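Local structure of methionine import ATP-binding protein metN 2 (Enterococcus faecalis, 2QSW) at residues E15-E18 with K24-R27; E85-R88 with E93-V96. The protein probably serves as the energy-coupling subunit of a membrane import system, represented here by its C-terminal, ACT-like NIL domain. All blocks are in the same frame, centred on the assembly; numbering follows the deposited sequence. Where two conformers were deposited one is given.

Contact 1: residues E15-E18 with K24-R27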
loop_
_atom_site.group_PDB
_atom_site.type_symbol
_atom_site.label_atom_id
_atom_site.label_comp_id
_atom_site.label_asym_id
_atom_site.label_seq_id
_atom_site.Cartn_x
_atom_site.Cartn_y
_atom_site.Cartn_z
ATOM N N GLU A 15 13.882 -6.429 8.220
ATOM C CA GLU A 15 15.115 -7.083 7.725
ATOM C C GLU A 15 15.155 -7.173 6.180
ATOM O O GLU A 15 16.215 -7.089 5.550
ATOM C CB GLU A 15 15.309 -8.417 8.383
ATOM C CG GLU A 15 15.594 -8.255 9.821
ATOM C CD GLU A 15 15.938 -9.551 10.458
ATOM O OE1 GLU A 15 17.094 -10.013 10.280
ATOM O OE2 GLU A 15 15.046 -10.131 11.123
HETATM N N MSE A 16 13.994 -7.308 5.557
HETATM C CA MSE A 16 13.925 -7.234 4.113
HETATM C C MSE A 16 14.262 -5.848 3.615
HETATM O O MSE A 16 15.030 -5.705 2.668
HETATM C CB MSE A 16 12.535 -7.613 3.601
HETATM C CG MSE A 16 12.098 -8.978 4.027
HETATM SE SE MSE A 16 10.302 -9.355 3.377
HETATM C CE MSE A 16 9.958 -10.983 4.355
ATOM N N LEU A 17 13.738 -4.807 4.288
ATOM C CA LEU A 17 14.060 -3.434 3.909
ATOM C C LEU A 17 15.546 -3.136 4.082
ATOM O O LEU A 17 16.173 -2.408 3.292
ATOM C CB LEU A 17 13.244 -2.460 4.766
ATOM C CG LEU A 17 11.728 -2.491 4.545
ATOM C CD1 LEU A 17 10.989 -1.765 5.652
ATOM C CD2 LEU A 17 11.426 -1.874 3.187
ATOM N N GLU A 18 16.112 -3.753 5.104
ATOM C CA GLU A 18 17.508 -3.563 5.369
ATOM C C GLU A 18 18.354 -4.166 4.254
ATOM O O GLU A 18 19.357 -3.549 3.830
ATOM C CB GLU A 18 17.828 -4.182 6.727
ATOM C CG GLU A 18 19.225 -3.872 7.257
ATOM C CD GLU A 18 19.580 -4.684 8.481
ATOM O OE1 GLU A 18 18.925 -5.743 8.673
ATOM O OE2 GLU A 18 20.538 -4.288 9.214
ATOM N N LYS A 24 10.693 -0.558 -3.847
ATOM C CA LYS A 24 9.706 -0.852 -2.807
ATOM C C LYS A 24 9.620 -2.338 -2.637
ATOM O O LYS A 24 9.755 -3.083 -3.637
ATOM C CB LYS A 24 8.310 -0.339 -3.225
ATOM C CG LYS A 24 8.202 1.163 -3.369
ATOM C CD LYS A 24 8.458 1.805 -2.024
ATOM C CE LYS A 24 7.753 3.096 -1.808
ATOM N NZ LYS A 24 7.890 3.476 -0.357
ATOM N N ILE A 25 9.396 -2.785 -1.409
ATOM C CA ILE A 25 9.177 -4.194 -1.123
ATOM C C ILE A 25 7.699 -4.400 -0.818
ATOM O O ILE A 25 7.137 -3.707 0.025
ATOM C CB ILE A 25 10.054 -4.714 -0.006
ATOM C CG1 ILE A 25 11.535 -4.464 -0.366
ATOM C CG2 ILE A 25 9.750 -6.177 0.192
ATOM C CD1 ILE A 25 12.465 -4.758 0.751
ATOM N N VAL A 26 7.092 -5.338 -1.522
ATOM C CA VAL A 26 5.661 -5.577 -1.436
ATOM C C VAL A 26 5.389 -7.034 -1.127
ATOM O O VAL A 26 6.148 -7.921 -1.559
ATOM C CB VAL A 26 4.886 -5.153 -2.717
ATOM C CG1 VAL A 26 4.816 -3.627 -2.875
ATOM C CG2 VAL A 26 5.484 -5.763 -3.975
ATOM N N ARG A 27 4.311 -7.275 -0.409
ATOM C CA ARG A 27 3.810 -8.615 -0.156
ATOM C C ARG A 27 2.596 -8.829 -1.037
ATOM O O ARG A 27 1.683 -8.022 -1.014
ATOM C CB ARG A 27 3.452 -8.792 1.313
ATOM C CG ARG A 27 2.899 -10.169 1.671
ATOM C CD ARG A 27 2.355 -10.181 3.087
ATOM N NE ARG A 27 1.125 -9.378 3.104
ATOM C CZ ARG A 27 0.703 -8.578 4.091
ATOM N NH1 ARG A 27 1.356 -8.445 5.244
ATOM N NH2 ARG A 27 -0.436 -7.914 3.919
#
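I25 reaches from the strand up to helix 13-19, where it meets M16 (selenomethionine) and L17, and no hydrogen bond crosses between the two segments. Its CB directs the side chain at the helix, but neither CB nor CG1 comes within van der Waals contact of it; the nearest atom of the helix segment to I25 CG1 is L17 CD2, at 4.4 Å. CG2 branches to the M16 side and stops 4.5 Å from M16 SE. The contact is therefore made by the tip. With CD1 anti to CA (chi2 172°), the chain is drawn out to its full length, and CD1 comes to lie over the flat face of the peptide joining M16 to L17. There I25 CD1 is 3.3 Å from M16 O and 3.8 Å from L17 N. The same methyl touches two side chains: it is 4.0 Å from M16 CB, the root of a chain that then runs off away from the strand, and 3.9 Å from L17 CD2, the branch that reaches back to it. I97 touches all three residues, and I54 of strand 50-61 covers both M16 and I25. V26, next along the strand, instead packs on I84 of helix 77-89. I25 and V26 thus face opposite sides, consistent with helix 13-19 covering one face of an antiparallel ferredoxin-like sheet, the fold of ACT-type domains, and helix 77-89 the other.

Contact 2: residues E85-R88 with E93-V96. With ZN (zinc ion), chain B.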
loop_
_atom_site.group_PDB
_atom_site.type_symbol
_atom_site.label_atom_id
_atom_site.label_comp_id
_atom_site.label_asym_id
_atom_site.label_seq_id
_atom_site.Cartn_x
_atom_site.Cartn_y
_atom_site.Cartn_z
ATOM N N GLU A 85 -0.863 -1.143 -7.824
ATOM C CA GLU A 85 -2.336 -1.096 -8.040
ATOM C C GLU A 85 -2.727 -2.086 -9.139
ATOM O O GLU A 85 -3.809 -2.712 -9.059
ATOM C CB GLU A 85 -2.801 0.321 -8.374
ATOM C CG GLU A 85 -4.298 0.520 -8.389
ATOM C CD GLU A 85 -5.004 0.142 -7.113
ATOM O OE1 GLU A 85 -4.384 0.166 -6.027
ATOM O OE2 GLU A 85 -6.222 -0.167 -7.233
ATOM N N GLY A 86 -1.870 -2.257 -10.155
ATOM C CA GLY A 86 -2.118 -3.241 -11.215
ATOM C C GLY A 86 -2.323 -4.647 -10.663
ATOM O O GLY A 86 -3.307 -5.339 -10.994
ATOM N N LEU A 87 -1.412 -5.069 -9.788
ATOM C CA LEU A 87 -1.530 -6.344 -9.075
ATOM C C LEU A 87 -2.860 -6.453 -8.365
ATOM O O LEU A 87 -3.569 -7.462 -8.467
ATOM C CB LEU A 87 -0.359 -6.511 -8.098
ATOM C CG LEU A 87 0.998 -6.885 -8.751
ATOM C CD1 LEU A 87 2.155 -6.622 -7.791
ATOM C CD2 LEU A 87 0.980 -8.362 -9.294
ATOM N N ARG A 88 -3.239 -5.403 -7.638
ATOM C CA ARG A 88 -4.508 -5.428 -6.902
ATOM C C ARG A 88 -5.683 -5.616 -7.839
ATOM O O ARG A 88 -6.599 -6.384 -7.558
ATOM C CB ARG A 88 -4.689 -4.139 -6.119
ATOM C CG ARG A 88 -3.768 -4.084 -4.916
ATOM C CD ARG A 88 -3.699 -2.692 -4.362
ATOM N NE ARG A 88 -2.827 -2.618 -3.204
ATOM C CZ ARG A 88 -2.334 -1.488 -2.721
ATOM N NH1 ARG A 88 -2.656 -0.333 -3.289
ATOM N NH2 ARG A 88 -1.528 -1.512 -1.672
ATOM N N GLU A 93 -3.846 -9.305 -3.906
ATOM C CA GLU A 93 -3.759 -8.332 -2.802
ATOM C C GLU A 93 -2.285 -8.017 -2.532
ATOM O O GLU A 93 -1.457 -8.910 -2.414
ATOM C CB GLU A 93 -4.397 -8.847 -1.545
ATOM C CG GLU A 93 -5.903 -9.004 -1.609
ATOM C CD GLU A 93 -6.375 -10.409 -1.989
ATOM O OE1 GLU A 93 -5.601 -11.151 -2.647
ATOM O OE2 GLU A 93 -7.497 -10.773 -1.609
ATOM N N THR A 94 -1.951 -6.734 -2.482
ATOM C CA THR A 94 -0.570 -6.298 -2.462
ATOM C C THR A 94 -0.448 -5.146 -1.489
ATOM O O THR A 94 -1.263 -4.230 -1.487
ATOM C CB THR A 94 -0.136 -5.876 -3.874
ATOM O OG1 THR A 94 -0.337 -6.960 -4.804
ATOM C CG2 THR A 94 1.348 -5.480 -3.899
ATOM N N GLU A 95 0.579 -5.197 -0.671
ATOM C CA GLU A 95 0.908 -4.048 0.136
ATOM C C GLU A 95 2.388 -3.867 0.405
ATOM O O GLU A 95 3.146 -4.815 0.489
ATOM C CB GLU A 95 0.124 -4.044 1.392
ATOM C CG GLU A 95 0.437 -5.096 2.349
ATOM C CD GLU A 95 -0.298 -4.843 3.719
ATOM O OE1 GLU A 95 -1.477 -4.448 3.704
ATOM O OE2 GLU A 95 0.292 -5.015 4.819
ATOM N N VAL A 96 2.764 -2.595 0.505
ATOM C CA VAL A 96 4.136 -2.197 0.723
ATOM C C VAL A 96 4.453 -2.470 2.182
ATOM O O VAL A 96 3.829 -1.915 3.076
ATOM C CB VAL A 96 4.334 -0.677 0.400
ATOM C CG1 VAL A 96 5.738 -0.251 0.755
ATOM C CG2 VAL A 96 4.035 -0.417 -1.057
HETATM ZN ZN ZN B . -6.410 -12.890 -3.100
HETATM O O HOH W 1 -4.965 -13.217 -4.618
#
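T94, R88 and L87 bury most of the surface where the second helix of a ferredoxin-like beta-alpha-beta-beta-alpha-beta fold turns back into its last strand, outermost in this chain's sheet. T94 stands on the helix side of the sheet and is met at two places, its backbone carbonyl by R88 and its side chain by L87. The arginine chain is extended from CG to NE, which carries the guanidinium along the strand until it grips one atom side-on with two nitrogens: R88 NE lies 2.8 Å and R88 NH2 2.7 Å from T94 O. Both donors come from the same face of the carbonyl, tilted from its plane, and the N-H...O angles of 141° and 144° are bent, as sharing a single acceptor requires. T94 O itself lies close to the guanidinium plane. At another part of that edge, R88 NH1 forms a straighter bond (166°) and salt bridge with E85 OE1, at 3.3 Å and one helical turn back. Two in-plane partners thus limit rotation of the group, although a second conformer of R88 was also modelled. L87 crosses the T94 side chain at about a right angle. Its CB is 3.3 Å from T94 OG1, a hydroxyl hydrogen-bonded to V92 O, while L87 CD1 and T94 CG2 pack at 4.1 Å. L28, I39 and I43 extend the apolar surroundings of L87, and N99 OD1 of the second subunit accepts a hydrogen bond from T94 N. E93 points away from the helix, and its chain, bent at chi2, brings E93 OE1 to 2.0 Å from a zinc ion that H31, E33 and a water also bind.

Contacts 1 and 2, with centres about 14 Å apart, meet where strands 24-31 and 93-96 run side by side. V26 packs against the 93-96 strand, its CB 3.7 Å from T94 CG2, and R27 pairs with E95 through backbone hydrogen bonding. R27 NH2 also forms a salt bridge with E95 OE2 at 3.1 Å, which ties the strand of contact 1, though not the residues that touch the helix, to a zinc ligand: E95 and E100 of both subunits surround that ion. By comparison, the L17 side chain lies about 12 Å from a bound zinc ion. The two contacts also meet across the dimer, where K24 NZ forms a salt bridge with E85 OE2 of the second subunit.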